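Local atomic coordinates of terminal oxygenase component of carbazole (Janthinobacterium sp., PDB entry 7BUG), a protein that catalyses, as the terminal oxygenase of carbazole 1,9a-dioxygenase, the angular dioxygenation of carbazole, using a Rieske [2Fe-2S] cluster and a mononuclear iron. Residues 62-67 and 133-138. Sequence-based numbering, arbitrary orientation.
Sequences LYCLKD and VFIYLG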
loop_
_atom_site.group_PDB
_atom_site.type_symbol
_atom_site.label_atom_id
_atom_site.label_comp_id
_atom_site.label_asym_id
_atom_site.label_seq_id
_atom_site.Cartn_x
_atom_site.Cartn_y
_atom_site.Cartn_z
ATOM N N LEU A 62 -28.136 10.927 22.820
ATOM C CA LEU A 62 -27.253 10.446 21.732
ATOM C C LEU A 62 -27.959 9.418 20.848
ATOM O O LEU A 62 -28.785 8.587 21.278
ATOM C CB LEU A 62 -25.980 9.865 22.340
ATOM C CG LEU A 62 -25.080 10.835 23.075
ATOM C CD1 LEU A 62 -23.826 10.113 23.542
ATOM C CD2 LEU A 62 -24.717 12.026 22.250
ATOM N N TYR A 63 -27.636 9.498 19.545
ATOM C CA TYR A 63 -28.171 8.568 18.542
ATOM C C TYR A 63 -27.011 8.145 17.633
ATOM O O TYR A 63 -26.075 8.959 17.443
ATOM C CB TYR A 63 -29.226 9.263 17.690
ATOM C CG TYR A 63 -30.450 9.713 18.452
ATOM C CD1 TYR A 63 -30.472 10.937 19.075
ATOM C CD2 TYR A 63 -31.521 8.874 18.569
ATOM C CE1 TYR A 63 -31.581 11.356 19.780
ATOM C CE2 TYR A 63 -32.673 9.291 19.242
ATOM C CZ TYR A 63 -32.691 10.534 19.837
ATOM O OH TYR A 63 -33.838 10.898 20.523
ATOM N N CYS A 64 -27.080 6.929 17.114
ATOM C CA CYS A 64 -26.008 6.370 16.268
ATOM C C CYS A 64 -26.639 5.757 15.026
ATOM O O CYS A 64 -27.461 4.826 15.169
ATOM C CB CYS A 64 -25.215 5.356 17.074
ATOM S SG CYS A 64 -23.903 4.601 16.083
ATOM N N LEU A 65 -26.214 6.217 13.843
ATOM C CA LEU A 65 -26.613 5.709 12.512
ATOM C C LEU A 65 -25.371 5.198 11.825
ATOM O O LEU A 65 -24.292 5.760 12.029
ATOM C CB LEU A 65 -27.166 6.838 11.640
ATOM C CG LEU A 65 -28.621 7.197 11.784
ATOM C CD1 LEU A 65 -28.884 8.461 11.000
ATOM C CD2 LEU A 65 -29.503 6.054 11.275
ATOM N N LYS A 66 -25.518 4.152 11.055
ATOM C CA LYS A 66 -24.397 3.740 10.179
ATOM C C LYS A 66 -24.109 4.889 9.216
ATOM O O LYS A 66 -24.999 5.376 8.550
ATOM C CB LYS A 66 -24.674 2.410 9.502
ATOM C CG LYS A 66 -23.566 2.020 8.528
ATOM C CD LYS A 66 -23.715 0.550 8.174
ATOM C CE LYS A 66 -23.348 -0.368 9.307
ATOM N NZ LYS A 66 -23.089 -1.735 8.840
ATOM N N ASP A 67 -22.844 5.234 9.069
ATOM C CA ASP A 67 -22.409 6.307 8.155
ATOM C C ASP A 67 -22.206 5.731 6.757
ATOM O O ASP A 67 -21.069 5.661 6.269
ATOM C CB ASP A 67 -21.158 6.942 8.723
ATOM C CG ASP A 67 -20.675 8.181 7.969
ATOM O OD1 ASP A 67 -21.463 8.785 7.200
ATOM O OD2 ASP A 67 -19.516 8.580 8.242
ATOM N N VAL A 133 -18.978 7.826 26.200
ATOM C CA VAL A 133 -20.006 7.444 25.212
ATOM C C VAL A 133 -19.763 5.993 24.812
ATOM O O VAL A 133 -18.707 5.727 24.213
ATOM C CB VAL A 133 -19.959 8.362 23.983
ATOM C CG1 VAL A 133 -20.917 7.922 22.883
ATOM C CG2 VAL A 133 -20.191 9.811 24.375
ATOM N N PHE A 134 -20.763 5.139 25.060
ATOM C CA PHE A 134 -20.681 3.699 24.712
ATOM C C PHE A 134 -21.655 3.402 23.586
ATOM O O PHE A 134 -22.842 3.829 23.652
ATOM C CB PHE A 134 -21.054 2.867 25.936
ATOM C CG PHE A 134 -20.060 2.859 27.048
ATOM C CD1 PHE A 134 -20.042 3.822 28.049
ATOM C CD2 PHE A 134 -19.095 1.877 27.077
ATOM C CE1 PHE A 134 -19.063 3.791 29.044
ATOM C CE2 PHE A 134 -18.184 1.812 28.121
ATOM C CZ PHE A 134 -18.193 2.757 29.111
ATOM N N ILE A 135 -21.208 2.661 22.584
ATOM C CA ILE A 135 -22.067 2.162 21.487
ATOM C C ILE A 135 -22.169 0.651 21.626
ATOM O O ILE A 135 -21.137 0.019 21.844
ATOM C CB ILE A 135 -21.476 2.574 20.123
ATOM C CG1 ILE A 135 -21.445 4.095 20.014
ATOM C CG2 ILE A 135 -22.222 1.929 18.965
ATOM C CD1 ILE A 135 -20.777 4.601 18.785
ATOM N N TYR A 136 -23.376 0.129 21.521
ATOM C CA TYR A 136 -23.597 -1.327 21.471
ATOM C C TYR A 136 -23.467 -1.747 20.028
ATOM O O TYR A 136 -24.384 -1.493 19.254
ATOM C CB TYR A 136 -24.963 -1.677 22.034
ATOM C CG TYR A 136 -25.166 -3.169 22.040
ATOM C CD1 TYR A 136 -24.479 -3.965 22.931
ATOM C CD2 TYR A 136 -26.022 -3.779 21.131
ATOM C CE1 TYR A 136 -24.673 -5.333 22.955
ATOM C CE2 TYR A 136 -26.237 -5.146 21.175
ATOM C CZ TYR A 136 -25.567 -5.916 22.096
ATOM O OH TYR A 136 -25.806 -7.267 22.101
ATOM N N LEU A 137 -22.288 -2.228 19.630
ATOM C CA LEU A 137 -22.063 -2.645 18.227
ATOM C C LEU A 137 -22.585 -4.078 18.098
ATOM O O LEU A 137 -21.833 -5.008 18.204
ATOM C CB LEU A 137 -20.600 -2.496 17.841
ATOM C CG LEU A 137 -20.272 -2.348 16.360
ATOM C CD1 LEU A 137 -20.733 -3.525 15.512
ATOM C CD2 LEU A 137 -20.825 -1.061 15.789
ATOM N N GLY A 138 -23.885 -4.165 17.927
ATOM C CA GLY A 138 -24.573 -5.456 17.883
ATOM C C GLY A 138 -25.997 -5.283 17.465
ATOM O O GLY A 138 -26.493 -4.170 17.315
#
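L62 meets V133 and C64 meets I135 although their strands are not neighbours in the sheet. Strand 123-129 runs between them, antiparallel to both. Segments 62-67 and 133-138 therefore point broadly the same way, and no hydrogen bond passes between them. The contact is made by side chains alone, in two pairs with one residue from each strand. Methyl CD1 of L62 sits evenly against both branches of V133, 3.7 Å from CG1 and 3.7 Å from CG2. L62 brings this methyl across with an extended outer torsion (chi2 -177°), which sets CD1 anti to CA. The second contact is longer: C64 SG lies 4.1 Å from I135 CD1, about van der Waals distance for sulfur and a methyl. Here the thiol sulfur acts as an apolar surface against a terminal methyl. The CB of I135 does not aim straight at the other strand. Its fully extended ethyl arm (chi2 175°) carries CD1 back toward the sulfur.

Both strands belong to the six-stranded antiparallel sheet of the Rieske part of the chain. The CA atoms of C64 and I135 are only 7.8 Å apart, close for strands with another between them. This fits a strongly curved sheet whose inner face gathers these side chains. V126 of the intervening strand touches both C64 and V133, and C64 also pairs through its backbone with Y124. L48, from strand 44-48, packs on I135, so a far strand of the sheet bends over the same apolar patch. Beyond the apolar pairs, polar bonds hold the end of segment 62-67: K66 forms a salt bridge with E51, and D67 OD2 takes a hydrogen bond from Q75 NE2 and is hydrogen-bonded to S77 OG. Segment 133-138 ends in a bend, an inverse gamma turn centred on L137.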